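Local coordinates for protein putative Ribokinase II (Escherichia coli O6, PDB 3IQ0) that binds ATP and magnesium and, as a putative ribokinase of the pfkB family, probably transfers the ATP gamma-phosphate to a sugar hydroxyl, at residues Thr8-Ile12 / Gly138-Phe142; His133-Ser139 / Val163-Asn169; Gln281-Cys286 / Ile306-Ile310. The contacts are given in a common frame with arbitrary orientation. Residues are numbered along the deposited sequence.

Interaction 1 (Thr8-Ile12 / Gly138-Phe142); sequences TIGEI and GSSLF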
loop_
_atom_site.group_PDB
_atom_site.type_symbol
_atom_site.label_atom_id
_atom_site.label_comp_id
_atom_site.label_asym_id
_atom_site.label_seq_id
_atom_site.Cartn_x
_atom_site.Cartn_y
_atom_site.Cartn_z
ATOM N N THR B 8 14.872 -3.064 -19.441
ATOM C CA THR B 8 13.436 -2.887 -19.391
ATOM C C THR B 8 13.206 -1.749 -18.417
ATOM O O THR B 8 14.138 -1.262 -17.784
ATOM C CB THR B 8 12.666 -4.139 -18.922
ATOM O OG1 THR B 8 11.270 -3.938 -19.177
ATOM C CG2 THR B 8 12.858 -4.384 -17.442
ATOM N N ILE B 9 11.957 -1.333 -18.288
ATOM C CA ILE B 9 11.629 -0.224 -17.416
ATOM C C ILE B 9 10.218 -0.431 -16.899
ATOM O O ILE B 9 9.404 -1.077 -17.553
ATOM C CB ILE B 9 11.710 1.090 -18.227
ATOM C CG1 ILE B 9 11.484 2.305 -17.331
ATOM C CG2 ILE B 9 10.682 1.057 -19.352
ATOM C CD1 ILE B 9 11.861 3.609 -18.020
ATOM N N GLY B 10 9.916 0.105 -15.724
ATOM C CA GLY B 10 8.564 -0.058 -15.231
ATOM C C GLY B 10 8.389 -0.245 -13.744
ATOM O O GLY B 10 9.223 0.166 -12.937
ATOM N N GLU B 11 7.289 -0.890 -13.391
ATOM C CA GLU B 11 6.945 -1.111 -12.002
ATOM C C GLU B 11 7.560 -2.349 -11.371
ATOM O O GLU B 11 7.639 -3.411 -11.987
ATOM C CB GLU B 11 5.421 -1.179 -11.854
ATOM C CG GLU B 11 4.758 -2.384 -12.538
ATOM C CD GLU B 11 4.559 -2.212 -14.040
ATOM O OE1 GLU B 11 5.128 -1.265 -14.620
ATOM O OE2 GLU B 11 3.833 -3.035 -14.639
ATOM N N ILE B 12 8.003 -2.182 -10.131
ATOM C CA ILE B 12 8.559 -3.257 -9.329
ATOM C C ILE B 12 7.719 -3.193 -8.058
ATOM O O ILE B 12 7.600 -2.134 -7.439
ATOM C CB ILE B 12 10.028 -3.012 -8.961
ATOM C CG1 ILE B 12 10.924 -3.245 -10.178
ATOM C CG2 ILE B 12 10.444 -3.929 -7.828
ATOM C CD1 ILE B 12 12.385 -2.985 -9.891
ATOM N N GLY B 138 3.402 -2.509 -21.573
ATOM C CA GLY B 138 2.319 -1.544 -21.633
ATOM C C GLY B 138 1.705 -1.271 -20.269
ATOM O O GLY B 138 1.148 -0.196 -20.029
ATOM N N SER B 139 1.823 -2.239 -19.366
ATOM C CA SER B 139 1.274 -2.108 -18.021
ATOM C C SER B 139 1.930 -0.995 -17.215
ATOM O O SER B 139 1.444 -0.629 -16.147
ATOM C CB SER B 139 1.428 -3.424 -17.266
ATOM O OG SER B 139 2.801 -3.737 -17.109
ATOM N N SER B 140 3.033 -0.461 -17.725
ATOM C CA SER B 140 3.747 0.603 -17.029
ATOM C C SER B 140 3.264 2.001 -17.399
ATOM O O SER B 140 3.483 2.954 -16.658
ATOM C CB SER B 140 5.246 0.511 -17.324
ATOM O OG SER B 140 5.755 -0.762 -16.986
ATOM N N LEU B 141 2.610 2.127 -18.546
ATOM C CA LEU B 141 2.141 3.432 -19.002
ATOM C C LEU B 141 0.796 3.826 -18.404
ATOM O O LEU B 141 -0.225 3.778 -19.086
ATOM C CB LEU B 141 2.058 3.437 -20.529
ATOM C CG LEU B 141 3.364 3.055 -21.232
ATOM C CD1 LEU B 141 3.170 3.051 -22.742
ATOM C CD2 LEU B 141 4.453 4.034 -20.828
ATOM N N PHE B 142 0.805 4.215 -17.130
ATOM C CA PHE B 142 -0.419 4.614 -16.448
ATOM C C PHE B 142 -0.401 6.068 -15.979
ATOM O O PHE B 142 -1.240 6.476 -15.175
ATOM C CB PHE B 142 -0.700 3.674 -15.262
ATOM C CG PHE B 142 0.434 3.567 -14.267
ATOM C CD1 PHE B 142 0.745 4.626 -13.421
ATOM C CD2 PHE B 142 1.172 2.389 -14.160
ATOM C CE1 PHE B 142 1.772 4.515 -12.479
ATOM C CE2 PHE B 142 2.199 2.269 -13.224
ATOM C CZ PHE B 142 2.501 3.331 -12.382
HETATM O O HOH W 1 7.667 -0.925 -19.263
#

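Interaction 2 (His133-Ser139 / Val163-Asn169); sequences HFHIMGS and VISFDPN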
loop_
_atom_site.group_PDB
_atom_site.type_symbol
_atom_site.label_atom_id
_atom_site.label_comp_id
_atom_site.label_asym_id
_atom_site.label_seq_id
_atom_site.Cartn_x
_atom_site.Cartn_y
_atom_site.Cartn_z
ATOM N N HIS B 133 18.900 -3.586 -26.794
ATOM C CA HIS B 133 17.524 -4.050 -26.801
ATOM C C HIS B 133 16.799 -3.497 -25.588
ATOM O O HIS B 133 17.217 -3.708 -24.452
ATOM C CB HIS B 133 17.464 -5.580 -26.782
ATOM C CG HIS B 133 17.829 -6.216 -28.089
ATOM N ND1 HIS B 133 19.079 -6.091 -28.655
ATOM C CD2 HIS B 133 17.107 -6.987 -28.935
ATOM C CE1 HIS B 133 19.113 -6.761 -29.795
ATOM N NE2 HIS B 133 17.928 -7.313 -29.988
ATOM N N PHE B 134 15.716 -2.775 -25.839
ATOM C CA PHE B 134 14.933 -2.185 -24.769
ATOM C C PHE B 134 13.521 -2.730 -24.866
ATOM O O PHE B 134 12.890 -2.668 -25.928
ATOM C CB PHE B 134 14.910 -0.662 -24.902
ATOM C CG PHE B 134 14.383 0.043 -23.691
ATOM C CD1 PHE B 134 15.141 0.116 -22.530
ATOM C CD2 PHE B 134 13.129 0.644 -23.710
ATOM C CE1 PHE B 134 14.661 0.777 -21.405
ATOM C CE2 PHE B 134 12.637 1.310 -22.588
ATOM C CZ PHE B 134 13.405 1.376 -21.435
ATOM N N HIS B 135 13.031 -3.263 -23.754
ATOM C CA HIS B 135 11.699 -3.843 -23.720
ATOM C C HIS B 135 10.723 -3.011 -22.900
ATOM O O HIS B 135 11.021 -2.595 -21.781
ATOM C CB HIS B 135 11.758 -5.253 -23.154
ATOM C CG HIS B 135 10.425 -5.924 -23.101
ATOM N ND1 HIS B 135 9.820 -6.457 -24.215
ATOM C CD2 HIS B 135 9.553 -6.087 -22.080
ATOM C CE1 HIS B 135 8.628 -6.921 -23.882
ATOM N NE2 HIS B 135 8.441 -6.709 -22.593
ATOM N N ILE B 136 9.546 -2.782 -23.470
ATOM C CA ILE B 136 8.519 -1.990 -22.811
ATOM C C ILE B 136 7.268 -2.803 -22.491
ATOM O O ILE B 136 6.772 -3.547 -23.331
ATOM C CB ILE B 136 8.110 -0.786 -23.693
ATOM C CG1 ILE B 136 9.290 0.175 -23.828
ATOM C CG2 ILE B 136 6.931 -0.055 -23.074
ATOM C CD1 ILE B 136 9.090 1.221 -24.908
HETATM N N MSE B 137 6.784 -2.659 -21.260
HETATM C CA MSE B 137 5.568 -3.326 -20.798
HETATM C C MSE B 137 4.467 -2.261 -20.819
HETATM O O MSE B 137 4.592 -1.227 -20.164
HETATM C CB MSE B 137 5.734 -3.833 -19.361
HETATM C CG MSE B 137 6.614 -5.051 -19.209
HETATM SE SE MSE B 137 5.782 -6.570 -20.049
HETATM C CE MSE B 137 7.137 -7.895 -19.650
ATOM N N GLY B 138 3.402 -2.509 -21.573
ATOM C CA GLY B 138 2.319 -1.544 -21.633
ATOM C C GLY B 138 1.705 -1.271 -20.269
ATOM O O GLY B 138 1.148 -0.196 -20.029
ATOM N N SER B 139 1.823 -2.239 -19.366
ATOM C CA SER B 139 1.274 -2.108 -18.021
ATOM C C SER B 139 1.930 -0.995 -17.215
ATOM O O SER B 139 1.444 -0.629 -16.147
ATOM C CB SER B 139 1.428 -3.424 -17.266
ATOM O OG SER B 139 2.801 -3.737 -17.109
ATOM N N VAL B 163 17.185 -1.985 -30.570
ATOM C CA VAL B 163 15.895 -2.555 -30.950
ATOM C C VAL B 163 14.879 -2.422 -29.820
ATOM O O VAL B 163 15.205 -2.611 -28.646
ATOM C CB VAL B 163 16.037 -4.055 -31.314
ATOM C CG1 VAL B 163 14.670 -4.655 -31.622
ATOM C CG2 VAL B 163 16.969 -4.211 -32.513
ATOM N N ILE B 164 13.644 -2.097 -30.181
ATOM C CA ILE B 164 12.571 -1.920 -29.209
ATOM C C ILE B 164 11.555 -3.072 -29.290
ATOM O O ILE B 164 11.088 -3.426 -30.374
ATOM C CB ILE B 164 11.825 -0.573 -29.465
ATOM C CG1 ILE B 164 12.817 0.598 -29.441
ATOM C CG2 ILE B 164 10.722 -0.365 -28.423
ATOM C CD1 ILE B 164 13.473 0.856 -28.093
ATOM N N SER B 165 11.239 -3.677 -28.147
ATOM C CA SER B 165 10.246 -4.747 -28.095
ATOM C C SER B 165 9.127 -4.179 -27.240
ATOM O O SER B 165 9.375 -3.409 -26.309
ATOM C CB SER B 165 10.823 -6.027 -27.464
ATOM O OG SER B 165 11.406 -5.767 -26.202
ATOM N N PHE B 166 7.895 -4.558 -27.543
ATOM C CA PHE B 166 6.755 -4.008 -26.819
ATOM C C PHE B 166 5.685 -5.050 -26.543
ATOM O O PHE B 166 5.233 -5.748 -27.456
ATOM C CB PHE B 166 6.188 -2.843 -27.645
ATOM C CG PHE B 166 4.919 -2.237 -27.094
ATOM C CD1 PHE B 166 4.748 -2.040 -25.728
ATOM C CD2 PHE B 166 3.926 -1.786 -27.959
ATOM C CE1 PHE B 166 3.610 -1.395 -25.226
ATOM C CE2 PHE B 166 2.782 -1.137 -27.469
ATOM C CZ PHE B 166 2.629 -0.942 -26.097
ATOM N N ASP B 167 5.295 -5.152 -25.273
ATOM C CA ASP B 167 4.272 -6.088 -24.831
ATOM C C ASP B 167 3.094 -5.277 -24.284
ATOM O O ASP B 167 3.164 -4.716 -23.192
ATOM C CB ASP B 167 4.822 -6.997 -23.731
ATOM C CG ASP B 167 3.771 -7.930 -23.172
ATOM O OD1 ASP B 167 2.569 -7.640 -23.318
ATOM O OD2 ASP B 167 4.152 -8.950 -22.568
ATOM N N PRO B 168 1.984 -5.231 -25.034
ATOM C CA PRO B 168 0.774 -4.495 -24.669
ATOM C C PRO B 168 -0.096 -5.120 -23.583
ATOM O O PRO B 168 -1.295 -5.300 -23.792
ATOM C CB PRO B 168 0.035 -4.403 -25.998
ATOM C CG PRO B 168 0.285 -5.764 -26.563
ATOM C CD PRO B 168 1.779 -5.957 -26.302
ATOM N N ASN B 169 0.491 -5.435 -22.432
ATOM C CA ASN B 169 -0.274 -6.038 -21.344
ATOM C C ASN B 169 -0.963 -4.933 -20.553
ATOM O O ASN B 169 -0.793 -4.821 -19.341
ATOM C CB ASN B 169 0.648 -6.855 -20.428
ATOM C CG ASN B 169 1.650 -5.994 -19.680
ATOM O OD1 ASN B 169 2.196 -5.047 -20.231
ATOM N ND2 ASN B 169 1.904 -6.334 -18.417
HETATM O O HOH W 2 13.814 -5.451 -27.209
#

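Interaction 3 (Gln281-Cys286 / Ile306-Ile310); sequences QYANAC and IETFI. With ATP (adenosine-5'-triphosphate), chain G.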
loop_
_atom_site.group_PDB
_atom_site.type_symbol
_atom_site.label_atom_id
_atom_site.label_comp_id
_atom_site.label_asym_id
_atom_site.label_seq_id
_atom_site.Cartn_x
_atom_site.Cartn_y
_atom_site.Cartn_z
ATOM N N GLN B 281 9.492 -21.947 -29.751
ATOM C CA GLN B 281 9.220 -23.156 -28.988
ATOM C C GLN B 281 9.752 -23.004 -27.562
ATOM O O GLN B 281 9.136 -23.486 -26.618
ATOM C CB GLN B 281 9.847 -24.390 -29.659
ATOM C CG GLN B 281 11.314 -24.627 -29.348
ATOM C CD GLN B 281 11.855 -25.903 -29.993
ATOM O OE1 GLN B 281 11.325 -26.998 -29.785
ATOM N NE2 GLN B 281 12.916 -25.761 -30.778
ATOM N N TYR B 282 10.895 -22.336 -27.409
ATOM C CA TYR B 282 11.490 -22.120 -26.085
ATOM C C TYR B 282 10.648 -21.153 -25.256
ATOM O O TYR B 282 10.411 -21.389 -24.073
ATOM C CB TYR B 282 12.923 -21.592 -26.215
ATOM C CG TYR B 282 13.954 -22.699 -26.245
ATOM C CD1 TYR B 282 13.938 -23.664 -27.248
ATOM C CD2 TYR B 282 14.907 -22.820 -25.234
ATOM C CE1 TYR B 282 14.836 -24.723 -27.243
ATOM C CE2 TYR B 282 15.810 -23.877 -25.219
ATOM C CZ TYR B 282 15.765 -24.827 -26.226
ATOM O OH TYR B 282 16.634 -25.894 -26.208
ATOM N N ALA B 283 10.200 -20.066 -25.880
ATOM C CA ALA B 283 9.361 -19.097 -25.185
ATOM C C ALA B 283 8.085 -19.814 -24.759
ATOM O O ALA B 283 7.658 -19.710 -23.613
ATOM C CB ALA B 283 9.022 -17.926 -26.104
ATOM N N ASN B 284 7.487 -20.545 -25.695
ATOM C CA ASN B 284 6.257 -21.291 -25.445
ATOM C C ASN B 284 6.432 -22.241 -24.261
ATOM O O ASN B 284 5.593 -22.296 -23.364
ATOM C CB ASN B 284 5.864 -22.068 -26.710
ATOM C CG ASN B 284 4.577 -22.855 -26.546
ATOM O OD1 ASN B 284 3.621 -22.389 -25.929
ATOM N ND2 ASN B 284 4.541 -24.053 -27.122
ATOM N N ALA B 285 7.531 -22.983 -24.265
ATOM C CA ALA B 285 7.826 -23.914 -23.188
ATOM C C ALA B 285 8.064 -23.158 -21.884
ATOM O O ALA B 285 7.649 -23.611 -20.819
ATOM C CB ALA B 285 9.048 -24.747 -23.538
ATOM N N CYS B 286 8.733 -22.012 -21.966
ATOM C CA CYS B 286 9.006 -21.216 -20.768
ATOM C C CYS B 286 7.687 -20.806 -20.115
ATOM O O CYS B 286 7.473 -21.009 -18.915
ATOM C CB CYS B 286 9.817 -19.968 -21.124
ATOM S SG CYS B 286 10.420 -19.037 -19.685
ATOM N N ILE B 306 14.261 -25.646 -19.744
ATOM C CA ILE B 306 13.320 -25.552 -20.858
ATOM C C ILE B 306 13.635 -26.676 -21.853
ATOM O O ILE B 306 12.746 -27.387 -22.327
ATOM C CB ILE B 306 13.459 -24.200 -21.598
ATOM C CG1 ILE B 306 13.219 -23.035 -20.625
ATOM C CG2 ILE B 306 12.471 -24.138 -22.756
ATOM C CD1 ILE B 306 13.471 -21.664 -21.246
ATOM N N GLU B 307 14.920 -26.824 -22.152
ATOM C CA GLU B 307 15.412 -27.830 -23.083
ATOM C C GLU B 307 14.915 -29.231 -22.706
ATOM O O GLU B 307 14.373 -29.963 -23.537
ATOM C CB GLU B 307 16.942 -27.789 -23.088
ATOM C CG GLU B 307 17.612 -28.525 -24.229
ATOM C CD GLU B 307 17.411 -30.024 -24.168
ATOM O OE1 GLU B 307 17.633 -30.616 -23.086
ATOM O OE2 GLU B 307 17.043 -30.609 -25.211
ATOM N N THR B 308 15.107 -29.598 -21.447
ATOM C CA THR B 308 14.681 -30.901 -20.965
ATOM C C THR B 308 13.159 -31.015 -20.993
ATOM O O THR B 308 12.610 -32.058 -21.350
ATOM C CB THR B 308 15.193 -31.139 -19.540
ATOM O OG1 THR B 308 14.774 -30.057 -18.702
ATOM C CG2 THR B 308 16.702 -31.219 -19.524
ATOM N N PHE B 309 12.478 -29.939 -20.615
ATOM C CA PHE B 309 11.018 -29.918 -20.623
ATOM C C PHE B 309 10.545 -30.308 -22.021
ATOM O O PHE B 309 9.712 -31.197 -22.192
ATOM C CB PHE B 309 10.521 -28.512 -20.279
ATOM C CG PHE B 309 9.025 -28.358 -20.336
ATOM C CD1 PHE B 309 8.211 -28.910 -19.349
ATOM C CD2 PHE B 309 8.429 -27.649 -21.373
ATOM C CE1 PHE B 309 6.823 -28.754 -19.397
ATOM C CE2 PHE B 309 7.046 -27.487 -21.431
ATOM C CZ PHE B 309 6.243 -28.038 -20.443
ATOM N N ILE B 310 11.095 -29.630 -23.023
ATOM C CA ILE B 310 10.754 -29.888 -24.415
ATOM C C ILE B 310 11.116 -31.320 -24.794
ATOM O O ILE B 310 10.287 -32.046 -25.343
ATOM C CB ILE B 310 11.504 -28.917 -25.349
ATOM C CG1 ILE B 310 11.046 -27.485 -25.079
ATOM C CG2 ILE B 310 11.272 -29.301 -26.802
ATOM C CD1 ILE B 310 11.853 -26.449 -25.822
HETATM P PG ATP G . -0.019 -11.315 -19.362
HETATM O O1G ATP G . 0.186 -11.929 -18.002
HETATM O O2G ATP G . -1.019 -10.188 -19.329
HETATM O O3G ATP G . 1.306 -10.801 -19.923
HETATM P PB ATP G . -0.369 -12.957 -21.794
HETATM O O1B ATP G . -1.698 -13.170 -22.454
HETATM O O2B ATP G . 0.624 -12.009 -22.370
HETATM O O3B ATP G . -0.601 -12.513 -20.264
HETATM P PA ATP G . -0.492 -15.811 -21.685
HETATM O O1A ATP G . -1.204 -16.045 -20.371
HETATM O O2A ATP G . -1.234 -15.871 -22.966
HETATM O O3A ATP G . 0.288 -14.383 -21.615
HETATM O "O5'" ATP G . 1.113 -16.549 -22.059
HETATM C "C5'" ATP G . 2.437 -16.840 -22.068
HETATM C "C4'" ATP G . 2.637 -17.947 -23.072
HETATM O "O4'" ATP G . 2.748 -18.937 -22.042
HETATM C "C3'" ATP G . 1.451 -18.556 -23.898
HETATM O "O3'" ATP G . 1.315 -18.052 -25.216
HETATM C "C2'" ATP G . 1.726 -19.992 -23.798
HETATM O "O2'" ATP G . 2.684 -20.395 -24.785
HETATM C "C1'" ATP G . 2.200 -20.189 -22.391
HETATM N N9 ATP G . 1.044 -20.525 -21.463
HETATM C C8 ATP G . 0.256 -19.684 -20.685
HETATM N N7 ATP G . -0.675 -20.359 -19.994
HETATM C C5 ATP G . -0.519 -21.648 -20.289
HETATM C C6 ATP G . -1.175 -22.950 -19.922
HETATM N N6 ATP G . -2.190 -22.939 -19.057
HETATM N N1 ATP G . -0.692 -24.151 -20.484
HETATM C C2 ATP G . 0.369 -24.208 -21.392
HETATM N N3 ATP G . 1.015 -23.031 -21.776
HETATM C C4 ATP G . 0.615 -21.770 -21.274
#

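Interaction 1 (Thr8-Ile12 / Gly138-Phe142)
Thr8, still on the strand that opens the chain, lies too far from Gly138-Phe142 to touch it and instead binds the neighbouring strand 131-137 through His135. At Ile9 the backbone carbonyl begins the contact: a bridging water donates to Ile9 O (2.4 Å) and to Ser140 OG (3.0 Å). Gly10 makes the closest backbone approach, its CA 5.2 Å from Ser140 CA and 3.4 Å from Ser140 OG. With phi 144° and psi -155°, a side chain here would strike both that hydroxyl and the preceding carbonyl. Glu11 then turns its carboxylate onto the 3-10 turn 138-140: OE1 accepts a very short hydrogen bond from Ser140 OG (2.5 Å), and OE2 accepts one from Ser139 OG (2.8 Å). Leu141 N closes this turn on Gly138 O (3.1 Å). The contact thus joins the segments that follow two neighbouring parallel strands, 5-9 and 131-137. Two consecutive serine hydroxyls donate, one to each carboxylate oxygen, as expected for a buried, charged glutamate held without a basic residue from either segment.

Interaction 2 (His133-Ser139 / Val163-Asn169)
Two neighbouring parallel strands, 133-137 and 163-167, pair here in the middle of the large central sheet, their axes 4.7 Å apart and inclined by 19°. Five hydrogen bonds alternate between them: Phe134 N to Val163 O, Ser165 N to Phe134 O, Ile136 N to Ser165 O and Asp167 N to Ile136 O, all 2.9 Å, then Gly138 N to Asp167 O at 2.7 Å. With helix 144-159 between them in sequence, the strands form a beta-alpha-beta crossover of the Rossmann-like ribokinase fold. Phe134, Ile136, Ile164 and Phe166 share one face, where helix 144-159 packs on Phe134 and Ile136, Phe134 CB meets Ile164 CD1 (3.8 Å) and Ile136 CG2 meets Phe166 CD1 (4.0 Å). The other face is more polar. Val163 CB sits over the His133 ring, 4.1 Å from its centroid, in a CH-pi contact; His135 ND1 and Ser165 OG share a hydrogen bond of 2.6 Å, while the His135 ring stacks on Phe43 of helix 39-49. Asp167 directs its carboxylate to a salt bridge with Lys228. Past the strands, Ser139 N donates to Asn169 OD1 (3.0 Å); Asn169 belongs to the ATP pocket.

Interaction 3 (Gln281-Cys286 / Ile306-Ile310)
Short segments of helices 276-290 and 303-312 cross at right angles, with axes 9.5 Å apart and the closest CA pair, Cys286 and Ile306, separated by 6.1 Å. No hydrogen bond spans them; the contact is mainly apolar. Ala285 supplies the small residue at its middle, and its CB touches Ile306 CG2 (3.6 Å), Phe309 CD2 (3.7 Å, at the ring edge) and Ile310 CG1 (3.7 Å). Here the C-terminal helix of the ribokinase-type fold is packed on a helix whose Asn284, which takes no part in the helix contact, binds the nucleotide: ATP O2' donates a very short hydrogen bond to Asn284 OD1 (2.5 Å), and Asn284 ND2 is held by the Glu246 carbonyl. Tyr282 extends the interface further. Ile310 CD1 lies over its ring, 4.1 Å from the centroid, as a CH-pi contact, Tyr282 CD2 meets Ile306 CG2 at 3.7 Å, and Tyr282 OH comes 3.4 Å from Glu307 CG. Cys286 CB reaches Ile306 CD1 at 4.0 Å. Beyond the two segments, Phe274 and Tyr248 make edge-to-face contacts with the rings of Tyr282 and Phe309, respectively.

In the fold
Interactions 1 and 2 are continuous: they share Gly138 and Ser139, and their centres lie about 9 Å apart. Interaction 2 pairs strands 131-137 and 163-167, while interaction 1 ties the turn after 131-137 to the end of the neighbouring 5-9 region. Thr8 OG1 to His135 O (2.9 Å) and Ile9 CG2 against Phe134 CZ (3.4 Å) link them directly. Ser139 takes part in both contacts, and the side chain of Asn169 in interaction 2 is about 4 Å from ATP and about 6 Å from magnesium. Interaction 3 stands apart, its centre about 26 Å from that of interaction 1 and about 22 Å from that of interaction 2. The nucleotide bridges the gap: Asn169 lies towards its phosphate end, and Asn284 holds its ribose.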